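Local atomic coordinates of methanol--corrinoid protein co-methyltransferase (Methanosarcina barkeri, PDB entry 2I2X), a protein that transfers the methyl group of methanol to the cob(I)amide carried by its partner protein MtaC, a zinc-dependent step of methanogenesis from methanol. Residues Ile40-Tyr45 with Ala80-Glu86; Met284-Thr290 with Cys307-Glu313; Gly127-Glu131 with Val163-Lys169; Met196-Trp200 with Ser214-Thr218. All coordinates share one frame; numbering follows the deposited sequence.

Contact 1 of 4, residues Ile40-Tyr45 with Ala80-Glu86. With K (potassium ion), chain S.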
loop_
_atom_site.group_PDB
_atom_site.type_symbol
_atom_site.label_atom_id
_atom_site.label_comp_id
_atom_site.label_asym_id
_atom_site.label_seq_id
_atom_site.Cartn_x
_atom_site.Cartn_y
_atom_site.Cartn_z
ATOM N N ILE A 40 2.776 -16.934 8.133
ATOM C CA ILE A 40 1.570 -16.831 7.304
ATOM C C ILE A 40 1.101 -15.385 7.202
ATOM O O ILE A 40 0.997 -14.699 8.230
ATOM C CB ILE A 40 0.407 -17.626 7.886
ATOM C CG1 ILE A 40 0.765 -19.099 8.052
ATOM C CG2 ILE A 40 -0.797 -17.523 6.994
ATOM C CD1 ILE A 40 0.035 -19.723 9.228
ATOM N N PRO A 41 0.805 -14.912 5.966
ATOM C CA PRO A 41 0.256 -13.554 5.886
ATOM C C PRO A 41 -1.179 -13.519 6.390
ATOM O O PRO A 41 -1.936 -14.464 6.180
ATOM C CB PRO A 41 0.329 -13.233 4.384
ATOM C CG PRO A 41 0.256 -14.579 3.704
ATOM C CD PRO A 41 0.939 -15.548 4.638
ATOM N N GLU A 42 -1.542 -12.419 7.043
ATOM C CA GLU A 42 -2.889 -12.213 7.583
ATOM C C GLU A 42 -3.384 -10.862 7.071
ATOM O O GLU A 42 -2.893 -9.803 7.491
ATOM C CB GLU A 42 -2.883 -12.259 9.125
ATOM C CG GLU A 42 -4.268 -12.002 9.822
ATOM C CD GLU A 42 -4.416 -12.636 11.268
ATOM O OE1 GLU A 42 -3.418 -12.803 12.031
ATOM O OE2 GLU A 42 -5.555 -12.996 11.640
ATOM N N ILE A 43 -4.348 -10.887 6.165
ATOM C CA ILE A 43 -4.806 -9.643 5.554
ATOM C C ILE A 43 -6.040 -9.073 6.280
ATOM O O ILE A 43 -6.975 -9.810 6.628
ATOM C CB ILE A 43 -5.046 -9.807 4.014
ATOM C CG1 ILE A 43 -5.425 -8.474 3.354
ATOM C CG2 ILE A 43 -6.088 -10.914 3.746
ATOM C CD1 ILE A 43 -4.270 -7.459 3.171
ATOM N N ASN A 44 -6.005 -7.756 6.494
ATOM C CA ASN A 44 -7.071 -7.005 7.150
ATOM C C ASN A 44 -7.637 -5.982 6.187
ATOM O O ASN A 44 -7.022 -5.721 5.149
ATOM C CB ASN A 44 -6.554 -6.336 8.409
ATOM C CG ASN A 44 -6.644 -7.252 9.608
ATOM O OD1 ASN A 44 -7.697 -7.355 10.240
ATOM N ND2 ASN A 44 -5.558 -7.959 9.902
ATOM N N TYR A 45 -8.807 -5.437 6.518
ATOM C CA TYR A 45 -9.614 -4.640 5.575
ATOM C C TYR A 45 -10.811 -4.034 6.301
ATOM O O TYR A 45 -11.265 -4.588 7.286
ATOM C CB TYR A 45 -10.139 -5.513 4.423
ATOM C CG TYR A 45 -10.529 -6.917 4.871
ATOM C CD1 TYR A 45 -11.783 -7.187 5.387
ATOM C CD2 TYR A 45 -9.625 -7.967 4.773
ATOM C CE1 TYR A 45 -12.114 -8.480 5.799
ATOM C CE2 TYR A 45 -9.944 -9.231 5.175
ATOM C CZ TYR A 45 -11.182 -9.491 5.685
ATOM O OH TYR A 45 -11.472 -10.772 6.078
ATOM N N ALA A 80 -0.331 -20.128 1.427
ATOM C CA ALA A 80 -1.189 -19.961 2.628
ATOM C C ALA A 80 -1.621 -18.520 2.902
ATOM O O ALA A 80 -0.956 -17.550 2.520
ATOM C CB ALA A 80 -0.514 -20.550 3.870
ATOM N N ILE A 81 -2.757 -18.373 3.559
ATOM C CA ILE A 81 -3.224 -17.050 3.851
ATOM C C ILE A 81 -4.296 -17.075 4.939
ATOM O O ILE A 81 -5.107 -18.000 4.977
ATOM C CB ILE A 81 -3.708 -16.358 2.546
ATOM C CG1 ILE A 81 -3.753 -14.823 2.708
ATOM C CG2 ILE A 81 -4.948 -16.998 1.983
ATOM C CD1 ILE A 81 -5.029 -14.344 3.119
ATOM N N ILE A 82 -4.306 -16.065 5.806
ATOM C CA ILE A 82 -5.393 -15.919 6.783
ATOM C C ILE A 82 -6.122 -14.616 6.473
ATOM O O ILE A 82 -5.460 -13.591 6.237
ATOM C CB ILE A 82 -4.844 -15.820 8.214
ATOM C CG1 ILE A 82 -4.236 -17.157 8.643
ATOM C CG2 ILE A 82 -5.932 -15.370 9.167
ATOM C CD1 ILE A 82 -3.293 -17.069 9.865
ATOM N N LEU A 83 -7.455 -14.645 6.453
ATOM C CA LEU A 83 -8.239 -13.407 6.361
ATOM C C LEU A 83 -8.746 -13.010 7.754
ATOM O O LEU A 83 -9.300 -13.842 8.498
ATOM C CB LEU A 83 -9.409 -13.566 5.376
ATOM C CG LEU A 83 -9.094 -13.710 3.860
ATOM C CD1 LEU A 83 -8.701 -15.158 3.371
ATOM C CD2 LEU A 83 -10.250 -13.146 3.010
ATOM N N GLU A 84 -8.534 -11.756 8.131
ATOM C CA GLU A 84 -9.092 -11.283 9.364
ATOM C C GLU A 84 -10.171 -10.225 9.120
ATOM O O GLU A 84 -9.883 -9.142 8.581
ATOM C CB GLU A 84 -8.025 -10.752 10.334
ATOM C CG GLU A 84 -8.690 -10.147 11.609
ATOM C CD GLU A 84 -7.758 -9.467 12.574
ATOM O OE1 GLU A 84 -6.551 -9.304 12.275
ATOM O OE2 GLU A 84 -8.248 -9.074 13.655
ATOM N N THR A 85 -11.389 -10.529 9.565
ATOM C CA THR A 85 -12.498 -9.579 9.535
ATOM C C THR A 85 -12.712 -8.945 10.904
ATOM O O THR A 85 -13.181 -9.608 11.836
ATOM C CB THR A 85 -13.819 -10.266 9.086
ATOM O OG1 THR A 85 -13.588 -10.991 7.866
ATOM C CG2 THR A 85 -14.915 -9.260 8.850
ATOM N N GLU A 86 -12.362 -7.669 11.032
ATOM C CA GLU A 86 -12.669 -6.914 12.237
ATOM C C GLU A 86 -14.047 -6.357 12.128
ATOM O O GLU A 86 -14.248 -5.417 11.398
ATOM C CB GLU A 86 -11.701 -5.758 12.428
ATOM C CG GLU A 86 -10.290 -6.240 12.664
ATOM C CD GLU A 86 -9.314 -5.135 12.935
ATOM O OE1 GLU A 86 -9.145 -4.233 12.083
ATOM O OE2 GLU A 86 -8.682 -5.168 14.014
HETATM K K K S . -7.652 -3.292 14.968
HETATM O O HOH W 1 -10.063 -6.559 9.171
HETATM O O HOH W 2 -9.884 -3.511 9.670
#
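I40 and I82 meet on one side of the sheet, crossing at about a right angle, with I40 CG2 3.8 Å from I82 CD1. On the face carrying I43 and L83, the branched I43 offers its CG2 methyl as a short knob that fits between I81 CD1 (3.6 Å) and L83 CG (4.1 Å). P41 lays its ring carbon CG against A80 O. Beneath them I82 N to P41 O, I43 N to I82 O and E84 N to I43 O zip the backbones.

Past the ladder, Y45 has its CG wedged between backbone N and carbonyl carbon (chi1 37°), which folds the ring over the neighbouring strand; E84 O sits 3.2 Å above one ring face, toward the rim, and Y45 OH bonds T85 OG1 at 2.8 Å. Losing the phenol to an alanine is likely to leave T85 OG1 with Q105 but without this second hydroxyl, and to open a gap over the E84 carbonyl. N44 ND2 grips E84 OE1 at 2.9 Å from above the carboxylate plane, while T125 and K267 hold E84 OE2. E86 OE2, also bonded by K267, binds potassium at 2.3 Å. Joined through helix 55-76, the strands form a beta-alpha-beta crossover of the TIM barrel, with E86, at the C-terminal end of strand 80-86, supplying a metal ligand.

Contact 2 of 4, residues Met284-Thr290 with Cys307-Glu313. With K (potassium ion), chain S.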
loop_
_atom_site.group_PDB
_atom_site.type_symbol
_atom_site.label_atom_id
_atom_site.label_comp_id
_atom_site.label_asym_id
_atom_site.label_seq_id
_atom_site.Cartn_x
_atom_site.Cartn_y
_atom_site.Cartn_z
ATOM N N MET A 284 1.969 -15.895 17.570
ATOM C CA MET A 284 1.456 -14.520 17.585
ATOM C C MET A 284 1.518 -13.895 16.190
ATOM O O MET A 284 2.479 -14.087 15.456
ATOM C CB MET A 284 2.262 -13.654 18.538
ATOM C CG MET A 284 2.307 -14.151 19.975
ATOM S SD MET A 284 0.740 -13.940 20.878
ATOM C CE MET A 284 0.762 -15.431 21.887
ATOM N N THR A 285 0.476 -13.146 15.833
ATOM C CA THR A 285 0.553 -12.262 14.695
ATOM C C THR A 285 1.216 -10.943 15.075
ATOM O O THR A 285 1.046 -10.453 16.199
ATOM C CB THR A 285 -0.831 -11.998 14.148
ATOM O OG1 THR A 285 -1.461 -13.258 13.925
ATOM C CG2 THR A 285 -0.756 -11.263 12.841
ATOM N N MET A 286 1.961 -10.363 14.132
ATOM C CA MET A 286 2.549 -9.026 14.333
ATOM C C MET A 286 2.241 -8.144 13.128
ATOM O O MET A 286 1.738 -8.642 12.101
ATOM C CB MET A 286 4.056 -9.113 14.576
ATOM C CG MET A 286 4.469 -10.094 15.679
ATOM S SD MET A 286 4.045 -9.609 17.382
ATOM C CE MET A 286 5.140 -8.200 17.714
ATOM N N GLU A 287 2.540 -6.847 13.246
ATOM C CA GLU A 287 2.378 -5.888 12.155
ATOM C C GLU A 287 3.439 -4.814 12.289
ATOM O O GLU A 287 3.752 -4.378 13.405
ATOM C CB GLU A 287 1.005 -5.224 12.204
ATOM C CG GLU A 287 0.773 -4.383 13.454
ATOM C CD GLU A 287 -0.680 -3.999 13.628
ATOM O OE1 GLU A 287 -1.542 -4.869 13.413
ATOM O OE2 GLU A 287 -0.969 -2.828 13.944
ATOM N N GLY A 288 3.978 -4.369 11.161
ATOM C CA GLY A 288 4.986 -3.335 11.178
ATOM C C GLY A 288 5.091 -2.644 9.840
ATOM O O GLY A 288 4.144 -2.028 9.365
ATOM N N LYS A 289 6.241 -2.793 9.207
ATOM C CA LYS A 289 6.515 -2.092 7.957
ATOM C C LYS A 289 5.431 -2.255 6.878
ATOM O O LYS A 289 5.278 -1.359 6.037
ATOM C CB LYS A 289 7.881 -2.503 7.409
ATOM C CG LYS A 289 7.919 -3.847 6.738
ATOM C CD LYS A 289 9.166 -3.955 5.926
ATOM C CE LYS A 289 9.572 -5.390 5.667
ATOM N NZ LYS A 289 10.983 -5.420 5.123
ATOM N N THR A 290 4.729 -3.396 6.885
ATOM C CA THR A 290 3.705 -3.697 5.904
ATOM C C THR A 290 2.283 -3.486 6.464
ATOM O O THR A 290 1.291 -4.035 5.948
ATOM C CB THR A 290 3.890 -5.089 5.289
ATOM O OG1 THR A 290 5.249 -5.237 4.881
ATOM C CG2 THR A 290 2.995 -5.269 4.023
ATOM N N CYS A 307 7.564 -13.258 14.639
ATOM C CA CYS A 307 6.149 -13.371 14.338
ATOM C C CYS A 307 5.804 -14.762 13.818
ATOM O O CYS A 307 6.655 -15.454 13.314
ATOM C CB CYS A 307 5.724 -12.325 13.315
ATOM S SG CYS A 307 6.450 -12.580 11.670
ATOM N N ASP A 308 4.539 -15.152 13.934
ATOM C CA ASP A 308 4.048 -16.359 13.298
ATOM C C ASP A 308 3.140 -15.986 12.143
ATOM O O ASP A 308 3.162 -16.641 11.083
ATOM C CB ASP A 308 3.349 -17.267 14.305
ATOM C CG ASP A 308 4.298 -17.707 15.431
ATOM O OD1 ASP A 308 4.969 -18.764 15.273
ATOM O OD2 ASP A 308 4.403 -16.977 16.457
ATOM N N CYS A 309 2.350 -14.929 12.333
ATOM C CA CYS A 309 1.552 -14.357 11.239
ATOM C C CYS A 309 1.896 -12.887 11.090
ATOM O O CYS A 309 2.377 -12.261 12.035
ATOM C CB CYS A 309 0.055 -14.598 11.452
ATOM S SG CYS A 309 -0.271 -16.318 11.976
ATOM N N TRP A 310 1.680 -12.349 9.898
ATOM C CA TRP A 310 2.194 -11.030 9.537
ATOM C C TRP A 310 1.061 -10.292 8.867
ATOM O O TRP A 310 0.530 -10.751 7.843
ATOM C CB TRP A 310 3.377 -11.199 8.613
ATOM C CG TRP A 310 4.116 -9.966 8.155
ATOM C CD1 TRP A 310 4.439 -9.657 6.858
ATOM C CD2 TRP A 310 4.678 -8.927 8.967
ATOM N NE1 TRP A 310 5.151 -8.484 6.809
ATOM C CE2 TRP A 310 5.327 -8.017 8.088
ATOM C CE3 TRP A 310 4.702 -8.672 10.347
ATOM C CZ2 TRP A 310 5.992 -6.861 8.544
ATOM C CZ3 TRP A 310 5.368 -7.524 10.805
ATOM C CH2 TRP A 310 6.004 -6.630 9.898
ATOM N N SER A 311 0.675 -9.173 9.488
ATOM C CA SER A 311 -0.506 -8.432 9.114
ATOM C C SER A 311 -0.271 -6.970 8.623
ATOM O O SER A 311 0.738 -6.355 8.957
ATOM C CB SER A 311 -1.445 -8.447 10.316
ATOM O OG SER A 311 -2.428 -7.425 10.231
ATOM N N ASN A 312 -1.233 -6.442 7.855
ATOM C CA ASN A 312 -1.233 -5.041 7.384
ATOM C C ASN A 312 -2.140 -4.160 8.223
ATOM O O ASN A 312 -2.380 -2.992 7.872
ATOM C CB ASN A 312 -1.750 -4.959 5.935
ATOM C CG ASN A 312 -3.220 -5.316 5.847
ATOM O OD1 ASN A 312 -3.612 -6.374 6.313
ATOM N ND2 ASN A 312 -4.048 -4.416 5.293
ATOM N N GLU A 313 -2.688 -4.751 9.299
ATOM C CA GLU A 313 -3.481 -4.062 10.332
ATOM C C GLU A 313 -4.859 -3.700 9.818
ATOM O O GLU A 313 -5.865 -4.196 10.310
ATOM C CB GLU A 313 -2.744 -2.839 10.892
ATOM C CG GLU A 313 -3.552 -1.962 11.845
ATOM C CD GLU A 313 -4.107 -2.705 13.072
ATOM O OE1 GLU A 313 -4.989 -2.117 13.743
ATOM O OE2 GLU A 313 -3.674 -3.852 13.375
HETATM K K K S . -7.652 -3.292 14.968
HETATM O O HOH W 3 3.205 -5.380 8.799
#
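W310 holds its CG anti to the backbone N (chi1 -177°), which carries the indole across the loop that follows M286, so that its CH2 comes to 3.3 Å from G288 N and its CE3 lies beside M286 O. M286 bends instead: chi1 -52° sets CG anti to the carbonyl carbon, 3.5 Å from C307 CB, and the bends at chi2 and chi3 then lead the sulfur end away. Flexible methionine suits such a bent path, and glycine suits position 288, since a beta carbon there would press tightly on the indole.

Water 3 lies 3.1 Å above one face of the W310 ring, near the rim, where it accepts from G288 N and donates to S311 O, satisfying two buried backbone groups. The indole NE1 and T290 OG1 both turn to D336, which gives the polar ends of these two residues a shared partner.

At the start of the pair, M284 O accepts twice, from D308 N at 2.8 Å and from C309 N at 3.2 Å, the second donor standing above the carbonyl plane. In turn, D308 OD2 accepts from M284 N, met from above the carboxylate plane, and also forms a salt bridge with K277. T285 and C309 pack side by side, T285 OG1 to C309 CB 3.2 Å, with E42 bonding the T285 hydroxyl.

Beyond the strands, S311 OG accepts from E313 N at 2.8 Å, an ST turn, and also bonds D268; E313 OE1, just beyond, lies 3.2 Å from potassium. These are neighbouring parallel strands of the TIM barrel, whose C-terminal ends lead to the metal site.

Contact 3 of 4, residues Gly127-Glu131 with Val163-Lys169. With ZN (zinc ion), chain Q; K (potassium ion), chain S.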
loop_
_atom_site.group_PDB
_atom_site.type_symbol
_atom_site.label_atom_id
_atom_site.label_comp_id
_atom_site.label_asym_id
_atom_site.label_seq_id
_atom_site.Cartn_x
_atom_site.Cartn_y
_atom_site.Cartn_z
ATOM N N GLY A 127 -16.455 -6.958 17.792
ATOM C CA GLY A 127 -16.332 -5.661 18.463
ATOM C C GLY A 127 -16.660 -5.664 19.963
ATOM O O GLY A 127 -17.621 -6.305 20.398
ATOM N N ASP A 128 -15.871 -4.949 20.766
ATOM C CA ASP A 128 -16.211 -4.812 22.181
ATOM C C ASP A 128 -17.341 -3.833 22.288
ATOM O O ASP A 128 -17.131 -2.633 22.390
ATOM C CB ASP A 128 -15.037 -4.383 23.071
ATOM C CG ASP A 128 -15.274 -4.744 24.559
ATOM O OD1 ASP A 128 -16.461 -4.891 24.938
ATOM O OD2 ASP A 128 -14.291 -4.866 25.337
ATOM N N ILE A 129 -18.551 -4.368 22.241
ATOM C CA ILE A 129 -19.756 -3.555 22.227
ATOM C C ILE A 129 -20.257 -3.164 23.640
ATOM O O ILE A 129 -21.255 -2.452 23.759
ATOM C CB ILE A 129 -20.878 -4.282 21.454
ATOM C CG1 ILE A 129 -21.213 -5.640 22.103
ATOM C CG2 ILE A 129 -20.488 -4.464 20.036
ATOM C CD1 ILE A 129 -22.509 -6.291 21.596
ATOM N N ARG A 130 -19.568 -3.606 24.695
ATOM C CA ARG A 130 -20.007 -3.371 26.086
ATOM C C ARG A 130 -19.818 -1.913 26.548
ATOM O O ARG A 130 -19.103 -1.632 27.503
ATOM C CB ARG A 130 -19.293 -4.335 27.042
ATOM C CG ARG A 130 -19.480 -5.819 26.714
ATOM C CD ARG A 130 -18.525 -6.704 27.507
ATOM N NE ARG A 130 -17.122 -6.323 27.314
ATOM C CZ ARG A 130 -16.148 -6.501 28.202
ATOM N NH1 ARG A 130 -16.387 -7.066 29.398
ATOM N NH2 ARG A 130 -14.920 -6.096 27.899
ATOM N N GLU A 131 -20.477 -0.996 25.846
ATOM C CA GLU A 131 -20.366 0.443 26.095
ATOM C C GLU A 131 -21.596 1.201 25.526
ATOM O O GLU A 131 -22.184 0.758 24.539
ATOM C CB GLU A 131 -19.077 0.961 25.471
ATOM C CG GLU A 131 -18.897 2.442 25.571
ATOM C CD GLU A 131 -17.497 2.898 25.264
ATOM O OE1 GLU A 131 -17.023 2.651 24.132
ATOM O OE2 GLU A 131 -16.885 3.543 26.150
ATOM N N VAL A 163 -10.890 -10.321 20.056
ATOM C CA VAL A 163 -11.550 -9.045 20.319
ATOM C C VAL A 163 -10.443 -8.102 20.717
ATOM O O VAL A 163 -9.416 -8.545 21.204
ATOM C CB VAL A 163 -12.608 -9.119 21.495
ATOM C CG1 VAL A 163 -12.047 -9.804 22.710
ATOM C CG2 VAL A 163 -13.092 -7.713 21.893
ATOM N N GLU A 164 -10.651 -6.816 20.507
ATOM C CA GLU A 164 -9.797 -5.801 21.108
ATOM C C GLU A 164 -10.568 -5.209 22.285
ATOM O O GLU A 164 -11.359 -4.288 22.101
ATOM C CB GLU A 164 -9.509 -4.690 20.107
ATOM C CG GLU A 164 -9.401 -5.193 18.715
ATOM C CD GLU A 164 -8.361 -4.456 17.908
ATOM O OE1 GLU A 164 -7.801 -3.462 18.387
ATOM O OE2 GLU A 164 -8.095 -4.861 16.762
ATOM N N SER A 165 -10.362 -5.744 23.479
ATOM C CA SER A 165 -11.248 -5.396 24.598
ATOM C C SER A 165 -10.889 -4.096 25.336
ATOM O O SER A 165 -9.753 -3.648 25.286
ATOM C CB SER A 165 -11.461 -6.577 25.542
ATOM O OG SER A 165 -10.259 -7.054 26.095
ATOM N N MET A 166 -11.876 -3.503 26.004
ATOM C CA MET A 166 -11.791 -2.146 26.504
ATOM C C MET A 166 -11.572 -2.017 28.030
ATOM O O MET A 166 -11.583 -0.902 28.582
ATOM C CB MET A 166 -13.066 -1.391 26.129
ATOM C CG MET A 166 -13.383 -1.230 24.652
ATOM S SD MET A 166 -15.027 -0.417 24.425
ATOM C CE MET A 166 -16.162 -1.521 25.292
ATOM N N GLY A 167 -11.371 -3.130 28.725
ATOM C CA GLY A 167 -11.109 -3.046 30.174
ATOM C C GLY A 167 -10.051 -2.007 30.539
ATOM O O GLY A 167 -8.920 -2.061 30.053
ATOM N N GLY A 168 -10.415 -1.057 31.385
ATOM C CA GLY A 168 -9.464 -0.050 31.854
ATOM C C GLY A 168 -9.272 1.136 30.908
ATOM O O GLY A 168 -8.480 2.049 31.189
ATOM N N LYS A 169 -9.992 1.142 29.791
ATOM C CA LYS A 169 -9.869 2.199 28.794
ATOM C C LYS A 169 -10.130 3.609 29.362
ATOM O O LYS A 169 -9.382 4.555 29.075
ATOM C CB LYS A 169 -10.803 1.869 27.617
ATOM C CG LYS A 169 -10.972 2.927 26.559
ATOM C CD LYS A 169 -11.671 2.344 25.330
ATOM C CE LYS A 169 -13.175 2.531 25.343
ATOM N NZ LYS A 169 -13.593 3.735 24.592
HETATM ZN ZN ZN Q . -6.098 -2.772 17.324
HETATM K K K S . -7.652 -3.292 14.968
HETATM O O HOH W 4 -13.509 -3.653 20.003
HETATM O O HOH W 5 -14.836 4.903 27.371
#
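D128 OD2 receives the backbone N of M166 at 2.9 Å, on its anti side, while the syn lone pair of the same oxygen takes R130 NH2. The second carboxylate oxygen, OD1, is held by R130 NE at 2.9 Å, so the arginine grips the acid side-on with two nitrogens and fixes its rotation; R130 NH1 passes on to D195. An asparagine in place of D128 would probably leave R130 without its charge mate here, since one amide oxygen cannot serve NE, NH2 and the M166 N-H as two carboxylate oxygens do.

Around this core, the bend of M166 at chi3 (-58°) brings its CE to 3.3 Å from the carbonyl D128 O and against OD1 of the carboxylate; an unbranched, pliable methionine suits this niche. V163 CG2 touches D128 CB, and water 4 links D128 N with E164 O. At the outer end E131 OE1 and K169 NZ make only a long salt bridge of 3.6 Å, with water 5 bonded to E131 OE2 and only weakly to K169 NZ; R159 of a neighbouring subunit also pairs with E131.

E164 turns its carboxylate away, OE1 binding zinc at 2.1 Å and OE2 potassium at 2.4 Å, while K169 touches the corrinoid. The pair joins loops after strands 119-126 and 160-163, the C-terminal rim where a TIM barrel carries its active site.

Contact 4 of 4, residues Met196-Trp200 with Ser214-Thr218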
loop_
_atom_site.group_PDB
_atom_site.type_symbol
_atom_site.label_atom_id
_atom_site.label_comp_id
_atom_site.label_asym_id
_atom_site.label_seq_id
_atom_site.Cartn_x
_atom_site.Cartn_y
_atom_site.Cartn_z
ATOM N N MET A 196 -10.021 -8.945 31.438
ATOM C CA MET A 196 -9.500 -9.931 30.522
ATOM C C MET A 196 -9.859 -11.328 30.996
ATOM O O MET A 196 -10.254 -12.174 30.198
ATOM C CB MET A 196 -7.987 -9.809 30.400
ATOM C CG MET A 196 -7.504 -8.664 29.566
ATOM S SD MET A 196 -7.761 -8.918 27.810
ATOM C CE MET A 196 -6.659 -10.283 27.459
ATOM N N GLU A 197 -9.732 -11.580 32.297
ATOM C CA GLU A 197 -10.091 -12.900 32.803
ATOM C C GLU A 197 -11.582 -13.269 32.678
ATOM O O GLU A 197 -11.898 -14.416 32.410
ATOM C CB GLU A 197 -9.594 -13.108 34.217
ATOM C CG GLU A 197 -9.899 -14.518 34.708
ATOM C CD GLU A 197 -9.882 -14.653 36.203
ATOM O OE1 GLU A 197 -9.832 -15.814 36.654
ATOM O OE2 GLU A 197 -9.905 -13.609 36.912
ATOM N N LEU A 198 -12.477 -12.299 32.845
ATOM C CA LEU A 198 -13.912 -12.528 32.694
ATOM C C LEU A 198 -14.179 -12.998 31.278
ATOM O O LEU A 198 -14.616 -14.131 31.036
ATOM C CB LEU A 198 -14.685 -11.222 32.917
ATOM C CG LEU A 198 -16.145 -11.107 33.412
ATOM C CD1 LEU A 198 -16.861 -10.000 32.648
ATOM C CD2 LEU A 198 -16.968 -12.393 33.363
ATOM N N ILE A 199 -13.880 -12.127 30.327
ATOM C CA ILE A 199 -14.251 -12.376 28.937
ATOM C C ILE A 199 -13.567 -13.595 28.307
ATOM O O ILE A 199 -14.215 -14.371 27.593
ATOM C CB ILE A 199 -14.067 -11.108 28.099
ATOM C CG1 ILE A 199 -12.596 -10.686 28.086
ATOM C CG2 ILE A 199 -14.939 -9.991 28.681
ATOM C CD1 ILE A 199 -12.321 -9.530 27.185
ATOM N N TRP A 200 -12.283 -13.796 28.599
ATOM C CA TRP A 200 -11.564 -14.901 27.960
ATOM C C TRP A 200 -11.949 -16.295 28.472
ATOM O O TRP A 200 -11.818 -17.282 27.757
ATOM C CB TRP A 200 -10.048 -14.639 27.892
ATOM C CG TRP A 200 -9.786 -13.626 26.771
ATOM C CD1 TRP A 200 -9.553 -12.271 26.908
ATOM C CD2 TRP A 200 -9.839 -13.884 25.358
ATOM N NE1 TRP A 200 -9.445 -11.687 25.665
ATOM C CE2 TRP A 200 -9.615 -12.652 24.700
ATOM C CE3 TRP A 200 -10.027 -15.041 24.589
ATOM C CZ2 TRP A 200 -9.572 -12.544 23.301
ATOM C CZ3 TRP A 200 -9.976 -14.938 23.182
ATOM C CH2 TRP A 200 -9.753 -13.697 22.563
ATOM N N SER A 214 -9.827 -20.207 20.325
ATOM C CA SER A 214 -9.781 -19.030 21.166
ATOM C C SER A 214 -8.401 -18.414 20.928
ATOM O O SER A 214 -7.395 -18.914 21.436
ATOM C CB SER A 214 -9.999 -19.435 22.630
ATOM O OG SER A 214 -9.851 -18.340 23.501
ATOM N N ALA A 215 -8.341 -17.360 20.126
ATOM C CA ALA A 215 -7.063 -16.916 19.610
ATOM C C ALA A 215 -6.283 -15.937 20.513
ATOM O O ALA A 215 -5.128 -16.191 20.840
ATOM C CB ALA A 215 -7.214 -16.391 18.189
ATOM N N GLY A 216 -6.904 -14.829 20.907
ATOM C CA GLY A 216 -6.283 -13.877 21.832
ATOM C C GLY A 216 -6.698 -12.444 21.543
ATOM O O GLY A 216 -7.375 -12.180 20.549
ATOM N N ASP A 217 -6.244 -11.534 22.405
ATOM C CA ASP A 217 -6.694 -10.130 22.539
ATOM C C ASP A 217 -5.505 -9.212 22.203
ATOM O O ASP A 217 -4.507 -9.668 21.653
ATOM C CB ASP A 217 -7.089 -9.918 24.014
ATOM C CG ASP A 217 -8.134 -8.837 24.218
ATOM O OD1 ASP A 217 -7.919 -7.671 23.839
ATOM O OD2 ASP A 217 -9.175 -9.154 24.824
ATOM N N THR A 218 -5.593 -7.938 22.563
ATOM C CA THR A 218 -4.544 -6.938 22.274
ATOM C C THR A 218 -4.833 -5.783 23.139
ATOM O O THR A 218 -5.989 -5.322 23.193
ATOM C CB THR A 218 -4.809 -6.152 20.965
ATOM O OG1 THR A 218 -5.078 -7.022 19.902
ATOM C CG2 THR A 218 -3.680 -5.292 20.599
#
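W200 and D217 bury the most surface here, and one bond ties them: W200 NE1 donates to D217 OD2 at 2.7 Å, almost straight at 165°. The acceptor lies in the plane of the indole and uses its anti lone pair, the ring and carboxylate planes standing 67° apart. Tryptophan suits the place because it fills a wide space between helix and strand and still offers one N-H to a buried acid. Its six-membered ring runs along the strand: CZ2 comes to 3.4 Å from G216 C, and CZ3 meets S214 OG near the ring plane, a hydroxyl whose main partner is S204. Glycine is required at 216, where the backbone angles would jam any side chain against the preceding carbonyl.

D217 is held from several sides. Its CG lies anti to the backbone N (chi1 -153°), directing the carboxylate back toward the helix. OD1 takes T218 N at 2.7 Å through its own anti lone pair and pairs with R253, while OD2 also accepts from S165 OG; these donors would help stabilise its negative charge. M196 comes from the opposite direction, M196 SD 3.3 Å from D217 OD2 and M196 CE 3.5 Å from D217 CB, covering the acid with apolar bulk.

The 196-200 turn of helix 181-210 runs roughly antiparallel to strand residues 214-216, which the helix leads into, as in the alpha/beta packing of a TIM barrel wall.

Contacts 1 and 2 are neighbours in the barrel sheet, their centres 10 Å apart and strands 40-43 and 309-311 side by side; E42 OE1 meets T285 OG1 at 2.8 Å and N44 N meets N312 OD1 at 2.8 Å. Contacts 3 and 4, with centres 11 Å apart, are stitched by S165 OG and D217 OD2 at 2.7 Å. The pairs converge on the metals: E86 of contact 1, E313 of contact 2 and E164 of contact 3 share potassium, and E164 also binds zinc with C220 and C269. D217 of contact 4 lies further back, its side chain about 8 Å from zinc. The side chain of K169 in contact 3 is about 3 Å from the bound corrinoid.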